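Local coordinates for protein iodotyrosine deiodinase (PDB 6TYK) that catalyses the FMN-dependent reductive dehalogenation of halotyrosines such as 3-iodo-L-tyrosine, releasing halide and tyrosine, and works as a homodimer of the nitroreductase family, at residues K9-V14 with A127-G132; E25-S30 with A98-L103. One frame throughout, in Å; residues are numbered along the deposited sequence. Where two conformers were deposited one is given.

Contact 1: K9-V14 with A127-G132. With FMN (flavin mononucleotide), chain C.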
loop_
_atom_site.group_PDB
_atom_site.type_symbol
_atom_site.label_atom_id
_atom_site.label_comp_id
_atom_site.label_asym_id
_atom_site.label_seq_id
_atom_site.Cartn_x
_atom_site.Cartn_y
_atom_site.Cartn_z
ATOM N N LYS A 9 4.219 9.954 -11.461
ATOM C CA LYS A 9 5.390 9.865 -12.313
ATOM C C LYS A 9 6.538 10.689 -11.745
ATOM O O LYS A 9 7.687 10.244 -11.735
ATOM C CB LYS A 9 5.060 10.317 -13.738
ATOM C CG LYS A 9 6.183 10.011 -14.714
ATOM C CD LYS A 9 5.884 10.486 -16.118
ATOM C CE LYS A 9 6.870 9.865 -17.104
ATOM N NZ LYS A 9 8.170 9.514 -16.454
ATOM N N LYS A 10 6.227 11.889 -11.268
ATOM C CA LYS A 10 7.260 12.796 -10.764
ATOM C C LYS A 10 7.856 12.308 -9.447
ATOM O O LYS A 10 9.048 12.497 -9.189
ATOM C CB LYS A 10 6.704 14.211 -10.581
ATOM C CG LYS A 10 6.588 15.010 -11.863
ATOM C CD LYS A 10 5.771 16.273 -11.650
ATOM C CE LYS A 10 5.418 16.931 -12.976
ATOM N NZ LYS A 10 4.490 18.083 -12.799
ATOM N N ARG A 11 7.030 11.690 -8.612
ATOM C CA ARG A 11 7.462 11.291 -7.280
ATOM C C ARG A 11 8.568 10.243 -7.377
ATOM O O ARG A 11 8.457 9.267 -8.117
ATOM C CB ARG A 11 6.275 10.777 -6.462
ATOM C CG ARG A 11 6.570 10.620 -4.983
ATOM C CD ARG A 11 6.888 9.179 -4.617
ATOM N NE ARG A 11 7.573 9.103 -3.332
ATOM C CZ ARG A 11 8.543 8.233 -3.072
ATOM N NH1 ARG A 11 8.902 7.360 -3.997
ATOM N NH2 ARG A 11 9.143 8.228 -1.892
ATOM N N LYS A 12 9.646 10.475 -6.642
ATOM C CA LYS A 12 10.786 9.575 -6.653
ATOM C C LYS A 12 11.397 9.536 -5.263
ATOM O O LYS A 12 11.040 10.332 -4.398
ATOM C CB LYS A 12 11.829 10.055 -7.655
ATOM C CG LYS A 12 12.385 11.436 -7.358
ATOM C CD LYS A 12 13.374 11.833 -8.434
ATOM C CE LYS A 12 14.037 13.169 -8.147
ATOM N NZ LYS A 12 13.086 14.311 -8.202
ATOM N N THR A 13 12.330 8.620 -5.043
ATOM C CA THR A 13 12.970 8.539 -3.740
ATOM C C THR A 13 13.734 9.820 -3.456
ATOM O O THR A 13 14.381 10.391 -4.340
ATOM C CB THR A 13 13.990 7.391 -3.674
ATOM O OG1 THR A 13 13.488 6.240 -4.360
ATOM C CG2 THR A 13 14.265 7.037 -2.218
ATOM N N VAL A 14 13.671 10.255 -2.208
ATOM C CA VAL A 14 14.539 11.322 -1.753
ATOM C C VAL A 14 15.352 10.788 -0.583
ATOM O O VAL A 14 14.793 10.378 0.435
ATOM C CB VAL A 14 13.744 12.587 -1.336
ATOM C CG1 VAL A 14 14.683 13.631 -0.726
ATOM C CG2 VAL A 14 12.996 13.164 -2.533
ATOM N N ALA A 127 0.777 12.304 -1.141
ATOM C CA ALA A 127 0.476 13.542 -0.424
ATOM C C ALA A 127 1.742 14.337 -0.122
ATOM O O ALA A 127 1.762 15.565 -0.249
ATOM C CB ALA A 127 -0.304 13.254 0.868
ATOM N N LEU A 128 2.805 13.645 0.273
ATOM C CA LEU A 128 4.058 14.325 0.535
ATOM C C LEU A 128 4.539 14.995 -0.749
ATOM O O LEU A 128 4.998 16.133 -0.727
ATOM C CB LEU A 128 5.114 13.351 1.053
ATOM C CG LEU A 128 4.889 12.828 2.469
ATOM C CD1 LEU A 128 5.962 11.816 2.790
ATOM C CD2 LEU A 128 4.915 13.959 3.493
ATOM N N GLU A 129 4.424 14.292 -1.873
ATOM C CA GLU A 129 4.840 14.864 -3.144
ATOM C C GLU A 129 4.037 16.130 -3.445
ATOM O O GLU A 129 4.594 17.125 -3.890
ATOM C CB GLU A 129 4.709 13.848 -4.280
ATOM C CG GLU A 129 5.047 14.422 -5.649
ATOM C CD GLU A 129 6.544 14.571 -5.874
ATOM O OE1 GLU A 129 7.329 14.043 -5.061
ATOM O OE2 GLU A 129 6.941 15.209 -6.870
ATOM N N GLU A 130 2.735 16.101 -3.179
ATOM C CA GLU A 130 1.893 17.267 -3.428
ATOM C C GLU A 130 2.368 18.474 -2.615
ATOM O O GLU A 130 2.254 19.614 -3.058
ATOM C CB GLU A 130 0.426 16.954 -3.111
ATOM C CG GLU A 130 -0.512 18.111 -3.438
ATOM C CD GLU A 130 -1.946 17.856 -3.021
ATOM O OE1 GLU A 130 -2.161 17.016 -2.124
ATOM O OE2 GLU A 130 -2.859 18.500 -3.592
ATOM N N LYS A 131 2.910 18.212 -1.430
ATOM C CA LYS A 131 3.386 19.275 -0.545
ATOM C C LYS A 131 4.845 19.665 -0.786
ATOM O O LYS A 131 5.393 20.507 -0.070
ATOM C CB LYS A 131 3.204 18.866 0.917
ATOM C CG LYS A 131 1.753 18.822 1.365
ATOM C CD LYS A 131 1.112 20.192 1.197
ATOM C CE LYS A 131 -0.317 20.225 1.704
ATOM N NZ LYS A 131 -0.985 21.503 1.333
ATOM N N GLY A 132 5.474 19.050 -1.779
ATOM C CA GLY A 132 6.858 19.362 -2.092
ATOM C C GLY A 132 7.833 18.772 -1.083
ATOM O O GLY A 132 8.962 19.240 -0.947
HETATM N N1 FMN C . 15.297 2.535 -0.173
HETATM C C2 FMN C . 16.410 2.503 0.617
HETATM O O2 FMN C . 17.340 3.252 0.371
HETATM N N3 FMN C . 16.489 1.650 1.687
HETATM C C4 FMN C . 15.464 0.795 1.981
HETATM O O4 FMN C . 15.567 0.034 2.951
HETATM C C4A FMN C . 14.318 0.827 1.182
HETATM N N5 FMN C . 13.255 -0.003 1.463
HETATM C C5A FMN C . 12.114 0.050 0.680
HETATM C C6 FMN C . 11.043 -0.778 0.987
HETATM C C7 FMN C . 9.875 -0.744 0.240
HETATM C C7M FMN C . 8.743 -1.663 0.620
HETATM C C8 FMN C . 9.784 0.129 -0.834
HETATM C C8M FMN C . 8.532 0.189 -1.668
HETATM C C9 FMN C . 10.858 0.959 -1.142
HETATM C C9A FMN C . 12.030 0.930 -0.390
HETATM N N10 FMN C . 13.121 1.744 -0.695
HETATM C C10 FMN C . 14.234 1.718 0.117
HETATM C "C1'" FMN C . 13.074 2.702 -1.852
HETATM C "C2'" FMN C . 13.288 1.939 -3.178
HETATM O "O2'" FMN C . 14.655 1.584 -3.365
HETATM C "C3'" FMN C . 12.766 2.794 -4.335
HETATM O "O3'" FMN C . 11.364 2.919 -4.179
HETATM C "C4'" FMN C . 13.085 2.224 -5.718
HETATM O "O4'" FMN C . 14.491 2.235 -5.925
HETATM C "C5'" FMN C . 12.412 3.039 -6.810
HETATM O "O5'" FMN C . 12.789 4.392 -6.669
HETATM P P FMN C . 12.257 5.511 -7.692
HETATM O O1P FMN C . 13.004 6.777 -7.284
HETATM O O2P FMN C . 10.782 5.707 -7.475
HETATM O O3P FMN C . 12.634 5.073 -9.095
HETATM O O HOH W 1 9.778 13.104 -5.274
#

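Contact 2: E25-S30 with A98-L103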
loop_
_atom_site.group_PDB
_atom_site.type_symbol
_atom_site.label_atom_id
_atom_site.label_comp_id
_atom_site.label_asym_id
_atom_site.label_seq_id
_atom_site.Cartn_x
_atom_site.Cartn_y
_atom_site.Cartn_z
ATOM N N GLU A 25 2.203 21.230 9.801
ATOM C CA GLU A 25 0.961 21.001 9.067
ATOM C C GLU A 25 1.158 20.309 7.716
ATOM O O GLU A 25 0.274 19.599 7.255
ATOM C CB GLU A 25 0.159 22.295 8.897
ATOM C CG GLU A 25 -1.274 22.061 8.425
ATOM C CD GLU A 25 -1.995 20.986 9.234
ATOM O OE1 GLU A 25 -1.786 20.919 10.467
ATOM O OE2 GLU A 25 -2.767 20.204 8.632
ATOM N N ASP A 26 2.313 20.506 7.086
ATOM C CA ASP A 26 2.602 19.841 5.816
ATOM C C ASP A 26 2.716 18.331 6.006
ATOM O O ASP A 26 2.207 17.544 5.208
ATOM C CB ASP A 26 3.876 20.399 5.181
ATOM C CG ASP A 26 3.708 21.822 4.708
ATOM O OD1 ASP A 26 2.580 22.190 4.321
ATOM O OD2 ASP A 26 4.702 22.574 4.731
ATOM N N LEU A 27 3.381 17.929 7.079
ATOM C CA LEU A 27 3.468 16.519 7.406
ATOM C C LEU A 27 2.102 15.973 7.809
ATOM O O LEU A 27 1.672 14.916 7.336
ATOM C CB LEU A 27 4.473 16.309 8.536
ATOM C CG LEU A 27 4.626 14.875 9.030
ATOM C CD1 LEU A 27 4.966 13.933 7.882
ATOM C CD2 LEU A 27 5.683 14.807 10.127
ATOM N N ILE A 28 1.417 16.698 8.687
ATOM C CA ILE A 28 0.091 16.285 9.138
ATOM C C ILE A 28 -0.894 16.140 7.980
ATOM O O ILE A 28 -1.707 15.222 7.979
ATOM C CB ILE A 28 -0.484 17.242 10.204
ATOM C CG1 ILE A 28 0.389 17.215 11.463
ATOM C CG2 ILE A 28 -1.926 16.869 10.540
ATOM C CD1 ILE A 28 0.477 15.856 12.117
ATOM N N TYR A 29 -0.813 17.036 6.997
ATOM C CA TYR A 29 -1.630 16.918 5.788
ATOM C C TYR A 29 -1.503 15.528 5.174
ATOM O O TYR A 29 -2.492 14.905 4.801
ATOM C CB TYR A 29 -1.215 17.968 4.749
ATOM C CG TYR A 29 -1.813 17.724 3.380
ATOM C CD1 TYR A 29 -3.109 18.134 3.086
ATOM C CD2 TYR A 29 -1.085 17.086 2.380
ATOM C CE1 TYR A 29 -3.663 17.914 1.845
ATOM C CE2 TYR A 29 -1.635 16.859 1.138
ATOM C CZ TYR A 29 -2.923 17.277 0.876
ATOM O OH TYR A 29 -3.483 17.060 -0.358
ATOM N N SER A 30 -0.276 15.042 5.066
ATOM C CA SER A 30 -0.029 13.751 4.433
ATOM C C SER A 30 -0.649 12.621 5.242
ATOM O O SER A 30 -1.149 11.645 4.682
ATOM C CB SER A 30 1.476 13.506 4.195
ATOM O OG SER A 30 2.166 13.027 5.349
ATOM N N ALA A 98 17.200 14.414 7.730
ATOM C CA ALA A 98 15.765 14.641 7.633
ATOM C C ALA A 98 15.249 15.262 8.927
ATOM O O ALA A 98 15.559 14.785 10.014
ATOM C CB ALA A 98 15.047 13.336 7.334
ATOM N N PRO A 99 14.464 16.336 8.807
ATOM C CA PRO A 99 13.899 16.988 9.996
ATOM C C PRO A 99 12.876 16.117 10.713
ATOM O O PRO A 99 12.685 16.272 11.918
ATOM C CB PRO A 99 13.244 18.255 9.430
ATOM C CG PRO A 99 13.029 17.961 7.982
ATOM C CD PRO A 99 14.175 17.081 7.573
ATOM N N TYR A 100 12.244 15.204 9.982
ATOM C CA TYR A 100 11.289 14.283 10.575
ATOM C C TYR A 100 11.651 12.863 10.202
ATOM O O TYR A 100 11.960 12.596 9.038
ATOM C CB TYR A 100 9.885 14.520 10.019
ATOM C CG TYR A 100 9.274 15.875 10.248
ATOM C CD1 TYR A 100 8.757 16.224 11.484
ATOM C CD2 TYR A 100 9.150 16.779 9.206
ATOM C CE1 TYR A 100 8.170 17.457 11.685
ATOM C CE2 TYR A 100 8.563 18.011 9.395
ATOM C CZ TYR A 100 8.079 18.343 10.637
ATOM O OH TYR A 100 7.497 19.570 10.827
ATOM N N LEU A 101 11.598 11.952 11.170
ATOM C CA LEU A 101 11.496 10.537 10.847
ATOM C C LEU A 101 10.089 10.107 11.213
ATOM O O LEU A 101 9.716 10.078 12.390
ATOM C CB LEU A 101 12.513 9.692 11.600
ATOM C CG LEU A 101 13.964 10.138 11.479
ATOM C CD1 LEU A 101 14.847 9.189 12.267
ATOM C CD2 LEU A 101 14.391 10.186 10.019
ATOM N N LEU A 102 9.291 9.813 10.195
ATOM C CA LEU A 102 7.925 9.378 10.430
ATOM C C LEU A 102 7.933 7.866 10.519
ATOM O O LEU A 102 8.179 7.172 9.524
ATOM C CB LEU A 102 7.023 9.836 9.289
ATOM C CG LEU A 102 5.581 9.329 9.377
ATOM C CD1 LEU A 102 4.830 9.922 10.576
ATOM C CD2 LEU A 102 4.837 9.610 8.080
ATOM N N LEU A 103 7.727 7.353 11.726
ATOM C CA LEU A 103 7.648 5.917 11.922
ATOM C C LEU A 103 6.206 5.484 11.802
ATOM O O LEU A 103 5.329 5.987 12.504
ATOM C CB LEU A 103 8.245 5.509 13.275
ATOM C CG LEU A 103 9.773 5.318 13.286
ATOM C CD1 LEU A 103 10.513 6.585 12.854
ATOM C CD2 LEU A 103 10.238 4.873 14.660
#

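Contact 1: K9-V14 with A127-G132
Glu-129, in the last turn of helix 113-130, lays its carboxylate against the aliphatic root of Arg-11, the first residue past helix 4-10. The close part is here: Glu-129 OE1 sits 3.5 Å from Arg-11 CG, and Glu-129 CB 3.8 Å from the same carbon. A bend at chi2 (77°) turns the Glu-129 carboxylate onto the CA, CB and CG of Arg-11. The charged ends do not pair. Arg-11 NE stays 5.2 Å from Glu-129 OE1, the guanidinium and carboxylate planes are 69° apart, and the arginine runs on to pack against Tyr-123 of the second subunit.

A water instead can link the carboxylate to the backbone N of Lys-12. It accepts from Lys-12 N at 3.0 Å and lies 2.6 Å from Glu-129 OE1, to which it can donate, though other acceptors are within reach. Toward solvent the contact thins out: Lys-10 offers just CB, 3.9 Å from Glu-129 OE2, and its extended chain leads off to the exposed surface.

One residue beyond the bridge, Thr-13 N gives the FMN phosphate oxygen O1P a nearly straight hydrogen bond of 3.0 Å (176°). Lys-173 NZ ties down the carbonyls of Lys-9 and Arg-11, while Arg-176 also bonds the cofactor. This is the basic, phosphate-holding loop after the first helix, part of the FMN site of this nitroreductase-family enzyme.

Contact 2: E25-S30 with A98-L103
Leu-27 of helix 24-35 faces Tyr-100 at the start of strand 100-107, their CA atoms 8.7 Å apart, so helix and strand are joined through side chains. From the strand, Tyr-100 and Leu-102 both send their CB toward the helix, while Leu-101 between them turns away, the usual alternation of a strand.

Leu-27 fills the space between the two. Its chi1 of 177° aims the branch at the strand, and chi2 (55°) turns CD2 to the tyrosine and CD1 to Leu-102. CD2 rests over one face of the Tyr-100 ring, 3.8 Å from the centroid and 17° off the ring normal, a CH-pi contact. The methyl is shifted toward the rim, with Tyr-100 CD1 nearest to Leu-27 CD2 at 3.6 Å. The other methyl, CD1, meets Leu-102 CD2 more loosely at 4.3 Å. Ile-50 of the neighbouring strand 46-51 packs on both Leu-27 and Tyr-100.

Tyr-100 OH finds its partner in Pro-22 O, which holds the far end of the ring, away from the methyl. In one of its two conformers, Ser-30 OG turns back to Leu-27 O at 2.8 Å.

Between residues 25-30 and 98-103 the contact is thus made by methyl-ring and methyl-methyl packing. With no polar pair between the segments, shape and burial set how the helix lies on the sheet here.

Contact 2 belongs to the core: all three of its touching residues are buried, and it seats helix 24-35 on the antiparallel sheet by methyls and a ring. Contact 1 is only partly buried and lies next to the loop that holds the FMN phosphate, where a carboxylate rests on the aliphatic part of an arginine, with a water beside it. Their centres are 13 Å apart, and helix 113-130, which supplies one side of contact 1, ties them together. In segment 127-132, Ala-127 CB packs 3.6 Å from Ser-30 CA, and Lys-131 makes a cation-pi contact with Tyr-29, both from contact 2's helix. Each contact also reaches the second subunit, among others through Arg-11 and Ala-127 in one and Tyr-29 in the other.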